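Glucose-1-phosphate uridylyltransferase (Sphingomonas elodea, PDB 2UX8) probably catalyses the transfer of a uridylyl group from UTP to alpha-D-glucose 1-phosphate, giving UDP-glucose and diphosphate. Local coordinates at residues 26-31 with 35-40; 130-135 with 222-227; 167-172 with 259-264. One frame throughout, in Å; residues are numbered along the deposited sequence.

Contact 1 (26-31 with 35-40); sequences TRFLPA and MPKEML
Bends at chi2 (74°) and chi4 (-62°) in Lys37 bring its CE to the Phe28 ring, while Leu40, with CG beside its backbone N (chi1 -68°), sends CD1 to the same ring. The lysine methylene meets one long side of the ring, with CE 3.9 Å from Phe28 CD1. Leu40 CD1 meets the other, 3.5 Å from Phe28 CD2 and 3.9 Å from Phe28 CE2. Both approaches are slanted to the ring plane. These segments belong to the long loop between strand 16-21 and helix 47-57, whose sequence carries the GxGTR and PK elements of the signature loop of sugar nucleotidyltransferases. Residues 35-40 include a 3-10 turn at 37-39, for which the evidence is Met39 N bonding Pro36 O at 2.9 Å and Leu40 N bonding Lys37 O at 3.1 Å. Lys37 approaches Phe28 through CE, while its NZ forms a salt bridge with Asp141. Where 26-31 ends and 35-40 begins, Ala31 O lies 3.5 Å from Met35 CB. Phe28 also meets Phe270 edge-to-face, and Val43 and Met35 of the second subunit pack against Phe28 and Met35, respectively.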
loop_
_atom_site.group_PDB
_atom_site.type_symbol
_atom_site.label_atom_id
_atom_site.label_comp_id
_atom_site.label_asym_id
_atom_site.label_seq_id
_atom_site.Cartn_x
_atom_site.Cartn_y
_atom_site.Cartn_z
ATOM N N THR C 26 -11.237 -0.259 -16.823
ATOM C CA THR C 26 -11.043 0.892 -17.711
ATOM C C THR C 26 -12.310 1.625 -18.136
ATOM O O THR C 26 -12.251 2.785 -18.525
ATOM C CB THR C 26 -10.311 0.500 -19.003
ATOM O OG1 THR C 26 -11.171 -0.312 -19.809
ATOM C CG2 THR C 26 -9.035 -0.265 -18.683
ATOM N N ARG C 27 -13.456 0.961 -18.077
ATOM C CA ARG C 27 -14.700 1.609 -18.486
ATOM C C ARG C 27 -15.146 2.711 -17.555
ATOM O O ARG C 27 -15.896 3.596 -17.953
ATOM C CB ARG C 27 -15.835 0.605 -18.590
ATOM C CG ARG C 27 -15.801 -0.259 -19.806
ATOM C CD ARG C 27 -17.117 -0.958 -19.911
ATOM N NE ARG C 27 -17.013 -2.159 -20.710
ATOM C CZ ARG C 27 -17.523 -3.322 -20.339
ATOM N NH1 ARG C 27 -18.163 -3.421 -19.186
ATOM N NH2 ARG C 27 -17.389 -4.383 -21.114
ATOM N N PHE C 28 -14.703 2.651 -16.304
ATOM C CA PHE C 28 -15.102 3.662 -15.334
ATOM C C PHE C 28 -14.091 4.759 -15.026
ATOM O O PHE C 28 -14.229 5.460 -14.023
ATOM C CB PHE C 28 -15.546 3.007 -14.021
ATOM C CG PHE C 28 -17.009 2.675 -13.977
ATOM C CD1 PHE C 28 -17.524 1.611 -14.723
ATOM C CD2 PHE C 28 -17.879 3.429 -13.194
ATOM C CE1 PHE C 28 -18.883 1.304 -14.687
ATOM C CE2 PHE C 28 -19.237 3.134 -13.148
ATOM C CZ PHE C 28 -19.742 2.070 -13.895
ATOM N N LEU C 29 -13.074 4.911 -15.872
ATOM C CA LEU C 29 -12.083 5.972 -15.667
ATOM C C LEU C 29 -12.823 7.293 -15.766
ATOM O O LEU C 29 -13.804 7.400 -16.487
ATOM C CB LEU C 29 -10.984 5.919 -16.725
ATOM C CG LEU C 29 -9.738 5.039 -16.539
ATOM C CD1 LEU C 29 -9.839 4.165 -15.318
ATOM C CD2 LEU C 29 -9.563 4.186 -17.746
ATOM N N PRO C 30 -12.348 8.324 -15.042
ATOM C CA PRO C 30 -11.169 8.270 -14.174
ATOM C C PRO C 30 -11.346 7.699 -12.779
ATOM O O PRO C 30 -10.358 7.481 -12.074
ATOM C CB PRO C 30 -10.746 9.731 -14.064
ATOM C CG PRO C 30 -11.860 10.551 -14.657
ATOM C CD PRO C 30 -13.010 9.633 -14.930
ATOM N N ALA C 31 -12.585 7.485 -12.364
ATOM C CA ALA C 31 -12.844 6.982 -11.039
ATOM C C ALA C 31 -12.029 5.753 -10.668
ATOM O O ALA C 31 -11.605 5.615 -9.524
ATOM C CB ALA C 31 -14.321 6.696 -10.884
ATOM N N MET C 35 -8.570 3.340 -7.897
ATOM C CA MET C 35 -9.542 2.680 -7.033
ATOM C C MET C 35 -10.020 1.405 -7.695
ATOM O O MET C 35 -10.384 1.409 -8.868
ATOM C CB MET C 35 -10.774 3.562 -6.817
ATOM C CG MET C 35 -10.735 4.485 -5.613
ATOM S SD MET C 35 -10.458 3.681 -3.993
ATOM C CE MET C 35 -11.571 2.326 -4.061
ATOM N N PRO C 36 -10.025 0.292 -6.959
ATOM C CA PRO C 36 -10.496 -0.939 -7.587
ATOM C C PRO C 36 -11.968 -0.763 -7.972
ATOM O O PRO C 36 -12.769 -0.212 -7.206
ATOM C CB PRO C 36 -10.309 -1.980 -6.493
ATOM C CG PRO C 36 -9.162 -1.428 -5.685
ATOM C CD PRO C 36 -9.467 0.036 -5.624
ATOM N N LYS C 37 -12.304 -1.199 -9.177
ATOM C CA LYS C 37 -13.659 -1.136 -9.695
ATOM C C LYS C 37 -14.603 -1.853 -8.733
ATOM O O LYS C 37 -15.727 -1.420 -8.499
ATOM C CB LYS C 37 -13.663 -1.819 -11.062
ATOM C CG LYS C 37 -14.998 -2.295 -11.549
ATOM C CD LYS C 37 -15.862 -1.145 -11.988
ATOM C CE LYS C 37 -17.128 -1.658 -12.643
ATOM N NZ LYS C 37 -16.857 -2.470 -13.876
ATOM N N GLU C 38 -14.114 -2.950 -8.170
ATOM C CA GLU C 38 -14.893 -3.760 -7.253
ATOM C C GLU C 38 -15.233 -3.033 -5.961
ATOM O O GLU C 38 -16.038 -3.511 -5.164
ATOM C CB GLU C 38 -14.139 -5.056 -6.930
ATOM C CG GLU C 38 -13.788 -5.926 -8.138
ATOM C CD GLU C 38 -12.442 -5.575 -8.768
ATOM O OE1 GLU C 38 -11.641 -4.883 -8.115
ATOM O OE2 GLU C 38 -12.171 -6.007 -9.909
ATOM N N MET C 39 -14.616 -1.879 -5.753
ATOM C CA MET C 39 -14.854 -1.108 -4.549
ATOM C C MET C 39 -15.858 0.014 -4.756
ATOM O O MET C 39 -16.214 0.699 -3.803
ATOM C CB MET C 39 -13.547 -0.527 -4.034
ATOM C CG MET C 39 -12.585 -1.541 -3.500
ATOM S SD MET C 39 -13.242 -2.343 -2.066
ATOM C CE MET C 39 -13.166 -1.040 -0.888
ATOM N N LEU C 40 -16.309 0.218 -5.992
ATOM C CA LEU C 40 -17.298 1.261 -6.236
ATOM C C LEU C 40 -18.515 0.904 -5.405
ATOM O O LEU C 40 -18.915 -0.259 -5.325
ATOM C CB LEU C 40 -17.670 1.362 -7.717
ATOM C CG LEU C 40 -16.562 1.870 -8.646
ATOM C CD1 LEU C 40 -17.149 2.209 -10.003
ATOM C CD2 LEU C 40 -15.919 3.103 -8.053
#

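Contact 2 (130-135 with 222-227); sequences VGDEPF and VMRILE
The Phe135 ring takes Met223 at a slant, and its edge carries Glu133 O, which lies in the ring plane. Met223 CG stands 3.7 Å from Phe135 CE2 and 3.9 Å from Phe135 CZ. The sulfur is further off, Met223 SD being 5.2 Å from the ring centroid and 32° from the normal, which is a Met-aromatic contact of oblique geometry. Phe135 reaches the methionine with CG set between its backbone N and carbonyl carbon (chi1 60°).

The second flat group, the Arg224 guanidinium, has Gly131 O obliquely placed near it, 2.9 Å from Arg224 NH2 and 3.1 Å from Arg224 NH1. A bend at chi2 (39°) turns the arginine toward this carbonyl, which belongs to the positive-phi glycine that directly follows helix 127-130. Asp132 OD2 is 4.1 Å from Arg224 NH2 and well out of the guanidinium plane, so the link is at most a loose attraction of opposite charges, with no N-H pointing at the oxygen. Glu227 OE2, one helical turn on, makes a long ion pair with Arg224 NH1 at 3.8 Å, likewise out of plane.

In the fold, helix 221-228 thus packs on the link from helix 127-130 into strand 135-138. Val123 of helix 119-125 touches both Phe135 and Met223, Arg127 of helix 127-130 touches Met223, and Phe135 pairs through its backbone with Leu218 of strand 215-218.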
loop_
_atom_site.group_PDB
_atom_site.type_symbol
_atom_site.label_atom_id
_atom_site.label_comp_id
_atom_site.label_asym_id
_atom_site.label_seq_id
_atom_site.Cartn_x
_atom_site.Cartn_y
_atom_site.Cartn_z
ATOM N N VAL C 130 -8.872 -24.711 -4.029
ATOM C CA VAL C 130 -10.145 -25.387 -4.159
ATOM C C VAL C 130 -9.973 -26.893 -4.015
ATOM O O VAL C 130 -10.664 -27.518 -3.211
ATOM C CB VAL C 130 -10.785 -25.040 -5.483
ATOM C CG1 VAL C 130 -11.991 -25.934 -5.721
ATOM C CG2 VAL C 130 -11.191 -23.558 -5.463
ATOM N N GLY C 131 -9.062 -27.473 -4.792
ATOM C CA GLY C 131 -8.780 -28.895 -4.664
ATOM C C GLY C 131 -9.752 -29.804 -5.371
ATOM O O GLY C 131 -10.046 -29.589 -6.545
ATOM N N ASP C 132 -10.215 -30.846 -4.690
ATOM C CA ASP C 132 -11.200 -31.725 -5.299
ATOM C C ASP C 132 -12.525 -31.362 -4.647
ATOM O O ASP C 132 -13.114 -32.163 -3.930
ATOM C CB ASP C 132 -10.916 -33.201 -5.029
ATOM C CG ASP C 132 -11.475 -34.109 -6.119
ATOM O OD1 ASP C 132 -11.904 -35.230 -5.790
ATOM O OD2 ASP C 132 -11.476 -33.714 -7.308
ATOM N N GLU C 133 -12.996 -30.149 -4.891
ATOM C CA GLU C 133 -14.245 -29.700 -4.299
ATOM C C GLU C 133 -15.002 -28.891 -5.312
ATOM O O GLU C 133 -14.412 -28.316 -6.216
ATOM C CB GLU C 133 -13.983 -28.795 -3.082
ATOM C CG GLU C 133 -13.298 -29.463 -1.904
ATOM C CD GLU C 133 -13.393 -28.658 -0.607
ATOM O OE1 GLU C 133 -14.504 -28.196 -0.259
ATOM O OE2 GLU C 133 -12.360 -28.515 0.079
ATOM N N PRO C 134 -16.329 -28.872 -5.202
ATOM C CA PRO C 134 -17.110 -28.079 -6.147
ATOM C C PRO C 134 -16.905 -26.629 -5.683
ATOM O O PRO C 134 -16.631 -26.392 -4.510
ATOM C CB PRO C 134 -18.531 -28.597 -5.927
ATOM C CG PRO C 134 -18.507 -29.081 -4.513
ATOM C CD PRO C 134 -17.190 -29.766 -4.410
ATOM N N PHE C 135 -17.008 -25.663 -6.583
ATOM C CA PHE C 135 -16.791 -24.285 -6.171
ATOM C C PHE C 135 -17.717 -23.316 -6.885
ATOM O O PHE C 135 -18.259 -23.637 -7.936
ATOM C CB PHE C 135 -15.323 -23.905 -6.416
ATOM C CG PHE C 135 -14.902 -24.022 -7.850
ATOM C CD1 PHE C 135 -14.829 -22.898 -8.663
ATOM C CD2 PHE C 135 -14.626 -25.271 -8.405
ATOM C CE1 PHE C 135 -14.486 -23.012 -10.018
ATOM C CE2 PHE C 135 -14.288 -25.398 -9.741
ATOM C CZ PHE C 135 -14.218 -24.263 -10.555
ATOM N N VAL C 222 -13.916 -29.200 -13.776
ATOM C CA VAL C 222 -13.724 -28.007 -14.595
ATOM C C VAL C 222 -12.349 -27.397 -14.352
ATOM O O VAL C 222 -11.735 -26.860 -15.275
ATOM C CB VAL C 222 -14.802 -26.945 -14.319
ATOM C CG1 VAL C 222 -14.634 -25.784 -15.298
ATOM C CG2 VAL C 222 -16.192 -27.568 -14.445
ATOM N N MET C 223 -11.875 -27.472 -13.110
ATOM C CA MET C 223 -10.549 -26.957 -12.771
ATOM C C MET C 223 -9.528 -27.783 -13.541
ATOM O O MET C 223 -8.650 -27.242 -14.214
ATOM C CB MET C 223 -10.276 -27.094 -11.270
ATOM C CG MET C 223 -10.658 -25.885 -10.447
ATOM S SD MET C 223 -9.557 -24.486 -10.702
ATOM C CE MET C 223 -10.238 -23.770 -12.059
ATOM N N ARG C 224 -9.660 -29.100 -13.428
ATOM C CA ARG C 224 -8.785 -30.045 -14.105
ATOM C C ARG C 224 -8.668 -29.723 -15.582
ATOM O O ARG C 224 -7.572 -29.725 -16.141
ATOM C CB ARG C 224 -9.330 -31.467 -13.941
ATOM C CG ARG C 224 -9.059 -32.098 -12.583
ATOM C CD ARG C 224 -9.214 -31.076 -11.479
ATOM N NE ARG C 224 -8.832 -31.578 -10.164
ATOM C CZ ARG C 224 -8.559 -30.790 -9.128
ATOM N NH1 ARG C 224 -8.621 -29.470 -9.266
ATOM N NH2 ARG C 224 -8.232 -31.317 -7.956
ATOM N N ILE C 225 -9.804 -29.450 -16.213
ATOM C CA ILE C 225 -9.819 -29.140 -17.630
ATOM C C ILE C 225 -9.106 -27.848 -17.937
ATOM O O ILE C 225 -8.535 -27.695 -19.019
ATOM C CB ILE C 225 -11.259 -29.085 -18.144
ATOM C CG1 ILE C 225 -11.747 -30.505 -18.332
ATOM C CG2 ILE C 225 -11.355 -28.340 -19.458
ATOM C CD1 ILE C 225 -13.130 -30.574 -18.739
ATOM N N LEU C 226 -9.147 -26.916 -16.985
ATOM C CA LEU C 226 -8.481 -25.625 -17.145
ATOM C C LEU C 226 -6.972 -25.803 -17.000
ATOM O O LEU C 226 -6.200 -25.241 -17.777
ATOM C CB LEU C 226 -8.987 -24.625 -16.105
ATOM C CG LEU C 226 -10.414 -24.103 -16.282
ATOM C CD1 LEU C 226 -10.783 -23.267 -15.071
ATOM C CD2 LEU C 226 -10.522 -23.280 -17.550
ATOM N N GLU C 227 -6.558 -26.590 -16.008
ATOM C CA GLU C 227 -5.139 -26.849 -15.781
ATOM C C GLU C 227 -4.552 -27.468 -17.043
ATOM O O GLU C 227 -3.482 -27.075 -17.512
ATOM C CB GLU C 227 -4.946 -27.822 -14.622
ATOM C CG GLU C 227 -5.687 -27.438 -13.357
ATOM C CD GLU C 227 -5.617 -28.522 -12.295
ATOM O OE1 GLU C 227 -5.606 -29.709 -12.677
ATOM O OE2 GLU C 227 -5.591 -28.200 -11.086
#

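Contact 3 (167-172 with 259-264); sequences CAEEVP and GTRYDC
Glu169 and Arg261 join two separate beta elements of the GT-A-type nucleotidyltransferase fold: strand 164-170 of the large mixed sheet, and strand 260-263, which pairs antiparallel with strand 142-145. The two strands are not sheet neighbours, since even their nearest CA atoms, those of Glu169 and Arg261, are 9.1 Å apart, and side chains alone bridge the interval.

The electrostatic part is a salt bridge. Arg261 NH1 gives Glu169 OE2 a weak hydrogen bond of 3.3 Å with an N-H...O angle of 149°. The oxygen sits at the guanidinium edge, near its plane, yet carboxylate and guanidinium are turned 64° against each other, so the two groups do not meet as a flat, two-pronged pair. Glu169 gets there by stretching straight out from its strand, with CG anti to the backbone N (chi1 -176°) and the chain extended beyond it.

The polar end of Arg261 has a stronger partner, for NH2 forms a salt bridge with Asp142, a residue that binds glucose 1-phosphate. Arg261 thus backs the ligand-binding Asp142, and Glu169 supports Arg261 from one step further out. A leucine in place of Glu169 would probably leave Arg261 NH1 without its carboxylate mate, the arginine then relying more on Asp142 for charge pairing.

Van der Waals contact makes up the rest. The arginine chain passes the carboxylate at a slant, with OE1 of Glu169 3.6 Å from Arg261 CB, and Ile213 of strand 210-213 touches both side chains. Over one face of the guanidinium, toward its rim, Asp263 CB stands 4.1 Å above the plane. Further back along the arginine chain, Arg261 CD lies 3.2 Å from Glu169 OE1.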
loop_
_atom_site.group_PDB
_atom_site.type_symbol
_atom_site.label_atom_id
_atom_site.label_comp_id
_atom_site.label_asym_id
_atom_site.label_seq_id
_atom_site.Cartn_x
_atom_site.Cartn_y
_atom_site.Cartn_z
ATOM N N CYS C 167 -26.148 -18.812 -13.821
ATOM C CA CYS C 167 -27.303 -17.934 -13.860
ATOM C C CYS C 167 -27.585 -17.605 -15.323
ATOM O O CYS C 167 -26.677 -17.255 -16.081
ATOM C CB CYS C 167 -27.027 -16.655 -13.083
ATOM S SG CYS C 167 -28.475 -15.631 -12.908
ATOM N N ALA C 168 -28.847 -17.729 -15.719
ATOM C CA ALA C 168 -29.239 -17.457 -17.094
ATOM C C ALA C 168 -30.242 -16.325 -17.150
ATOM O O ALA C 168 -31.054 -16.152 -16.234
ATOM C CB ALA C 168 -29.820 -18.711 -17.732
ATOM N N GLU C 169 -30.183 -15.575 -18.245
ATOM C CA GLU C 169 -31.048 -14.425 -18.427
ATOM C C GLU C 169 -31.266 -14.116 -19.909
ATOM O O GLU C 169 -30.311 -14.042 -20.685
ATOM C CB GLU C 169 -30.406 -13.231 -17.718
ATOM C CG GLU C 169 -31.188 -11.940 -17.709
ATOM C CD GLU C 169 -30.420 -10.845 -16.997
ATOM O OE1 GLU C 169 -29.984 -11.090 -15.847
ATOM O OE2 GLU C 169 -30.249 -9.753 -17.583
ATOM N N GLU C 170 -32.533 -13.957 -20.292
ATOM C CA GLU C 170 -32.896 -13.637 -21.672
ATOM C C GLU C 170 -32.367 -12.249 -21.999
ATOM O O GLU C 170 -32.608 -11.293 -21.265
ATOM C CB GLU C 170 -34.420 -13.653 -21.844
ATOM C CG GLU C 170 -35.030 -15.032 -22.009
ATOM C CD GLU C 170 -34.676 -15.652 -23.339
ATOM O OE1 GLU C 170 -34.965 -15.023 -24.377
ATOM O OE2 GLU C 170 -34.110 -16.764 -23.350
ATOM N N VAL C 171 -31.651 -12.138 -23.108
ATOM C CA VAL C 171 -31.089 -10.860 -23.503
ATOM C C VAL C 171 -31.507 -10.502 -24.926
ATOM O O VAL C 171 -31.759 -11.382 -25.746
ATOM C CB VAL C 171 -29.544 -10.904 -23.399
ATOM C CG1 VAL C 171 -28.917 -11.065 -24.765
ATOM C CG2 VAL C 171 -29.042 -9.661 -22.722
ATOM N N PRO C 172 -31.614 -9.200 -25.225
ATOM C CA PRO C 172 -32.004 -8.753 -26.567
ATOM C C PRO C 172 -31.085 -9.296 -27.661
ATOM O O PRO C 172 -29.922 -9.616 -27.411
ATOM C CB PRO C 172 -31.944 -7.237 -26.449
ATOM C CG PRO C 172 -32.413 -7.020 -25.046
ATOM C CD PRO C 172 -31.637 -8.072 -24.277
ATOM N N GLY C 259 -35.320 -11.998 -9.235
ATOM C CA GLY C 259 -34.956 -10.652 -8.838
ATOM C C GLY C 259 -34.437 -9.970 -10.079
ATOM O O GLY C 259 -34.560 -10.518 -11.172
ATOM N N THR C 260 -33.874 -8.777 -9.937
ATOM C CA THR C 260 -33.339 -8.099 -11.102
ATOM C C THR C 260 -31.833 -7.908 -10.997
ATOM O O THR C 260 -31.266 -7.704 -9.913
ATOM C CB THR C 260 -34.027 -6.749 -11.341
ATOM O OG1 THR C 260 -34.060 -6.009 -10.122
ATOM C CG2 THR C 260 -35.442 -6.960 -11.843
ATOM N N ARG C 261 -31.188 -7.997 -12.145
ATOM C CA ARG C 261 -29.755 -7.862 -12.208
ATOM C C ARG C 261 -29.369 -6.549 -12.854
ATOM O O ARG C 261 -29.945 -6.149 -13.853
ATOM C CB ARG C 261 -29.182 -9.037 -12.992
ATOM C CG ARG C 261 -27.756 -8.879 -13.431
ATOM C CD ARG C 261 -27.693 -9.056 -14.923
ATOM N NE ARG C 261 -26.349 -8.923 -15.466
ATOM C CZ ARG C 261 -26.092 -8.762 -16.761
ATOM N NH1 ARG C 261 -27.094 -8.716 -17.634
ATOM N NH2 ARG C 261 -24.840 -8.632 -17.181
ATOM N N TYR C 262 -28.404 -5.863 -12.260
ATOM C CA TYR C 262 -27.946 -4.604 -12.813
ATOM C C TYR C 262 -26.504 -4.763 -13.243
ATOM O O TYR C 262 -25.658 -5.211 -12.477
ATOM C CB TYR C 262 -28.064 -3.485 -11.778
ATOM C CG TYR C 262 -29.480 -3.217 -11.355
ATOM C CD1 TYR C 262 -30.088 -3.994 -10.375
ATOM C CD2 TYR C 262 -30.236 -2.222 -11.976
ATOM C CE1 TYR C 262 -31.424 -3.796 -10.018
ATOM C CE2 TYR C 262 -31.574 -2.009 -11.628
ATOM C CZ TYR C 262 -32.162 -2.804 -10.649
ATOM O OH TYR C 262 -33.481 -2.622 -10.310
ATOM N N ASP C 263 -26.236 -4.408 -14.486
ATOM C CA ASP C 263 -24.893 -4.509 -15.018
ATOM C C ASP C 263 -24.070 -3.290 -14.605
ATOM O O ASP C 263 -24.018 -2.292 -15.318
ATOM C CB ASP C 263 -24.951 -4.621 -16.547
ATOM C CG ASP C 263 -23.599 -4.936 -17.167
ATOM O OD1 ASP C 263 -22.626 -5.170 -16.413
ATOM O OD2 ASP C 263 -23.514 -4.960 -18.413
ATOM N N CYS C 264 -23.439 -3.366 -13.441
ATOM C CA CYS C 264 -22.610 -2.268 -12.977
ATOM C C CYS C 264 -21.306 -2.249 -13.754
ATOM O O CYS C 264 -20.352 -1.585 -13.374
ATOM C CB CYS C 264 -22.356 -2.414 -11.487
ATOM S SG CYS C 264 -23.888 -2.175 -10.586
#

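Overall arrangement
Contacts 1 and 3 meet directly: Cys264 O of 259-264 lies 3.3 Å from Lys37 CE and 3.5 Å from Phe28 CE1, although the contact centres are 21 Å apart. Both also reach the same pair of neighbouring acids, contact 1 through Asp141 and contact 3 through Asp142. Relative to bound glucose 1-phosphate, the side chain of Arg261 is about 5 Å away, that of Lys37 about 9 Å and that of Phe135 about 13 Å. Contact 2 stands apart, its nearest atoms about 11 Å from contact 3 and about 17 Å from contact 1. Along the chain its segments alternate with those of contact 3, whereas contact 1 closes before either opens.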